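Long-range contact in protein HTP-2 (Caenorhabditis elegans, PDB 4TZM), which binds a closure motif peptide of HTP-3 through its HORMA domain and is likely to take part in assembling the meiotic chromosome axis: residues A[176-181]-A[230-235]. Residues are numbered along the deposited sequence; the frame is centred on the assembly and turned at random.
Sequences RSVQFL and VTIGHL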
ATOM      1  N   ARG A 176      -6.938   3.225  10.013  1.00 54.87           N
ATOM      2  CA  ARG A 176      -7.046   3.905  11.298  1.00 58.12           C
ATOM      3  C   ARG A 176      -5.670   4.322  11.803  1.00 57.08           C
ATOM      4  O   ARG A 176      -5.485   5.448  12.254  1.00 62.44           O
ATOM      5  CB  ARG A 176      -7.741   3.017  12.335  1.00 64.49           C
ATOM      6  CG  ARG A 176      -9.258   3.146  12.343  1.00 70.99           C
ATOM      7  CD  ARG A 176      -9.864   2.531  13.598  1.00 80.95           C
ATOM      8  NE  ARG A 176     -11.144   3.148  13.941  1.00 91.38           N
ATOM      9  CZ  ARG A 176     -12.331   2.652  13.606  1.00 95.42           C
ATOM     10  NH1 ARG A 176     -12.413   1.518  12.922  1.00 92.93           N
ATOM     11  NH2 ARG A 176     -13.440   3.288  13.961  1.00 98.96           N
ATOM     12  N   SER A 177      -4.704   3.414  11.716  1.00 54.53           N
ATOM     13  CA  SER A 177      -3.351   3.709  12.175  1.00 53.96           C
ATOM     14  C   SER A 177      -2.709   4.821  11.348  1.00 54.03           C
ATOM     15  O   SER A 177      -2.021   5.680  11.890  1.00 56.63           O
ATOM     16  CB  SER A 177      -2.482   2.449  12.139  1.00 57.76           C
ATOM     17  OG  SER A 177      -2.854   1.546  13.169  1.00 66.21           O
ATOM     18  N   VAL A 178      -2.942   4.808  10.038  1.00 49.56           N
ATOM     19  CA  VAL A 178      -2.433   5.865   9.171  1.00 48.15           C
ATOM     20  C   VAL A 178      -3.017   7.217   9.571  1.00 49.25           C
ATOM     21  O   VAL A 178      -2.276   8.173   9.813  1.00 50.42           O
ATOM     22  CB  VAL A 178      -2.742   5.585   7.682  1.00 44.01           C
ATOM     23  CG1 VAL A 178      -2.571   6.848   6.852  1.00 42.90           C
ATOM     24  CG2 VAL A 178      -1.843   4.482   7.159  1.00 42.62           C
ATOM     25  N   GLN A 179      -4.342   7.290   9.656  1.00 48.90           N
ATOM     26  CA  GLN A 179      -5.006   8.526  10.060  1.00 51.95           C
ATOM     27  C   GLN A 179      -4.558   8.982  11.442  1.00 57.03           C
ATOM     28  O   GLN A 179      -4.411  10.175  11.682  1.00 62.99           O
ATOM     29  CB  GLN A 179      -6.522   8.352  10.036  1.00 55.06           C
ATOM     30  CG  GLN A 179      -7.078   8.123   8.643  1.00 59.95           C
ATOM     31  CD  GLN A 179      -8.561   7.832   8.647  1.00 63.53           C
ATOM     32  OE1 GLN A 179      -9.154   7.594   9.699  1.00 62.87           O
ATOM     33  NE2 GLN A 179      -9.172   7.851   7.466  1.00 63.34           N
ATOM     34  N   PHE A 180      -4.329   8.037  12.347  1.00 56.44           N
ATOM     35  CA  PHE A 180      -3.884   8.392  13.689  1.00 57.92           C
ATOM     36  C   PHE A 180      -2.423   8.846  13.688  1.00 58.94           C
ATOM     37  O   PHE A 180      -2.080   9.849  14.316  1.00 62.74           O
ATOM     38  CB  PHE A 180      -4.073   7.222  14.653  1.00 54.88           C
ATOM     39  CG  PHE A 180      -3.415   7.432  15.984  1.00 58.02           C
ATOM     40  CD1 PHE A 180      -3.970   8.286  16.922  1.00 57.99           C
ATOM     41  CD2 PHE A 180      -2.233   6.781  16.294  1.00 56.60           C
ATOM     42  CE1 PHE A 180      -3.359   8.485  18.144  1.00 57.41           C
ATOM     43  CE2 PHE A 180      -1.619   6.975  17.516  1.00 56.72           C
ATOM     44  CZ  PHE A 180      -2.181   7.829  18.441  1.00 57.53           C
ATOM     45  N   LEU A 181      -1.572   8.104  12.982  1.00 54.85           N
ATOM     46  CA  LEU A 181      -0.151   8.431  12.858  1.00 57.48           C
ATOM     47  C   LEU A 181       0.080   9.823  12.268  1.00 62.53           C
ATOM     48  O   LEU A 181       0.852  10.622  12.807  1.00 63.67           O
ATOM     49  CB  LEU A 181       0.559   7.390  11.988  1.00 52.06           C
ATOM     50  CG  LEU A 181       2.012   7.646  11.580  1.00 50.40           C
ATOM     51  CD1 LEU A 181       2.906   7.699  12.805  1.00 52.78           C
ATOM     52  CD2 LEU A 181       2.494   6.581  10.605  1.00 44.60           C
ATOM     53  N   VAL A 230       8.164   3.079  12.608  1.00 70.29           N
ATOM     54  CA  VAL A 230       6.929   2.575  13.200  1.00 64.56           C
ATOM     55  C   VAL A 230       6.147   1.705  12.207  1.00 60.75           C
ATOM     56  O   VAL A 230       6.117   1.974  11.009  1.00 61.96           O
ATOM     57  CB  VAL A 230       6.040   3.743  13.717  1.00 80.70           C
ATOM     58  CG1 VAL A 230       5.502   4.582  12.567  1.00 81.68           C
ATOM     59  CG2 VAL A 230       4.902   3.219  14.588  1.00 80.29           C
ATOM     60  N   THR A 231       5.535   0.642  12.720  1.00 60.67           N
ATOM     61  CA  THR A 231       4.772  -0.295  11.904  1.00 56.91           C
ATOM     62  C   THR A 231       3.293   0.085  11.869  1.00 54.33           C
ATOM     63  O   THR A 231       2.667   0.269  12.908  1.00 58.15           O
ATOM     64  CB  THR A 231       4.925  -1.741  12.434  1.00 58.10           C
ATOM     65  OG1 THR A 231       6.300  -2.137  12.358  1.00 60.47           O
ATOM     66  CG2 THR A 231       4.077  -2.712  11.626  1.00 54.24           C
ATOM     67  N   ILE A 232       2.743   0.212  10.669  1.00 53.27           N
ATOM     68  CA  ILE A 232       1.345   0.597  10.499  1.00 52.75           C
ATOM     69  C   ILE A 232       0.444  -0.628  10.559  1.00 52.35           C
ATOM     70  O   ILE A 232      -0.646  -0.585  11.135  1.00 53.55           O
ATOM     71  CB  ILE A 232       1.120   1.344   9.159  1.00 46.24           C
ATOM     72  CG1 ILE A 232       1.709   2.753   9.222  1.00 53.57           C
ATOM     73  CG2 ILE A 232      -0.358   1.433   8.811  1.00 44.87           C
ATOM     74  CD1 ILE A 232       3.170   2.819   8.876  1.00 60.64           C
ATOM     75  N   GLY A 233       0.909  -1.722   9.963  1.00 51.92           N
ATOM     76  CA  GLY A 233       0.142  -2.952   9.930  1.00 51.37           C
ATOM     77  C   GLY A 233       0.477  -3.838   8.743  1.00 50.72           C
ATOM     78  O   GLY A 233       1.392  -3.547   7.972  1.00 47.12           O
ATOM     79  N   HIS A 234      -0.277  -4.923   8.602  1.00 49.48           N
ATOM     80  CA  HIS A 234      -0.054  -5.891   7.538  1.00 46.65           C
ATOM     81  C   HIS A 234      -1.363  -6.328   6.884  1.00 43.51           C
ATOM     82  O   HIS A 234      -2.451  -6.036   7.379  1.00 43.18           O
ATOM     83  CB  HIS A 234       0.689  -7.113   8.082  1.00 53.39           C
ATOM     84  CG  HIS A 234      -0.087  -7.883   9.104  1.00 61.91           C
ATOM     85  ND1 HIS A 234      -0.022  -7.607  10.454  1.00 67.03           N
ATOM     86  CD2 HIS A 234      -0.951  -8.917   8.973  1.00 64.18           C
ATOM     87  CE1 HIS A 234      -0.809  -8.441  11.110  1.00 66.43           C
ATOM     88  NE2 HIS A 234      -1.383  -9.247  10.236  1.00 65.17           N
ATOM     89  N   LEU A 235      -1.237  -7.028   5.762  1.00 41.77           N
ATOM     90  CA  LEU A 235      -2.376  -7.557   5.024  1.00 39.30           C
ATOM     91  C   LEU A 235      -2.065  -8.993   4.625  1.00 39.21           C
ATOM     92  O   LEU A 235      -0.952  -9.290   4.190  1.00 39.71           O
ATOM     93  CB  LEU A 235      -2.675  -6.697   3.785  1.00 37.80           C
ATOM     94  CG  LEU A 235      -3.206  -5.280   4.029  1.00 37.40           C
ATOM     95  CD1 LEU A 235      -3.189  -4.441   2.754  1.00 38.66           C
ATOM     96  CD2 LEU A 235      -4.609  -5.323   4.618  1.00 33.22           C
TER
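Ser177 meets Ile232 where helix 164-185 of the HORMA domain packs on strand 228-235, which pairs antiparallel with strand 240-248 in this Mad2-like fold. The short helix and strand segments run nearly antiparallel, at 162°, with their axes 8.3 Å apart. At Ser177, where the backbones come closest, Ser177 CB lies 4.1 Å from Ile232 CG2 and is also near the carbonyl oxygen of Ile232. The hydroxyl Ser177 OG sits beside its own backbone N (chi1 -72°) and is hydrogen-bonded back to the carbonyl of Thr173, one helical turn earlier; at 3.7 Å from Ile232 O, Ser177 OG merely touches the strand.

One residue on, Val178 offers a single methyl: Val178 CG2 packs 3.8 Å from Ile232 CG2, while the same side chain also touches Ala52 of helix 35-56. Ile232 thus presents one branch, CG2, to both Ser177 and Val178. Its other branch, CG1 and CD1, serves Leu181, whose side chain it crosses at about a right angle. An alanine at Ile232 would probably open a gap beneath the helix, depriving Val178 of its methyl partner and letting Leu181 shift.

One turn on from Ser177, Leu181 points toward the strand, its CG anti to the backbone N (chi1 172°), and also reaches Cys246 on the adjoining strand 240-248. Its forked tip is shared: Leu181 CD2 lies 4.1 Å from Ile232 CG1, and both methyls meet Val230 tip to tip, Leu181 CD1 standing 4.1 Å from Val230 CG1.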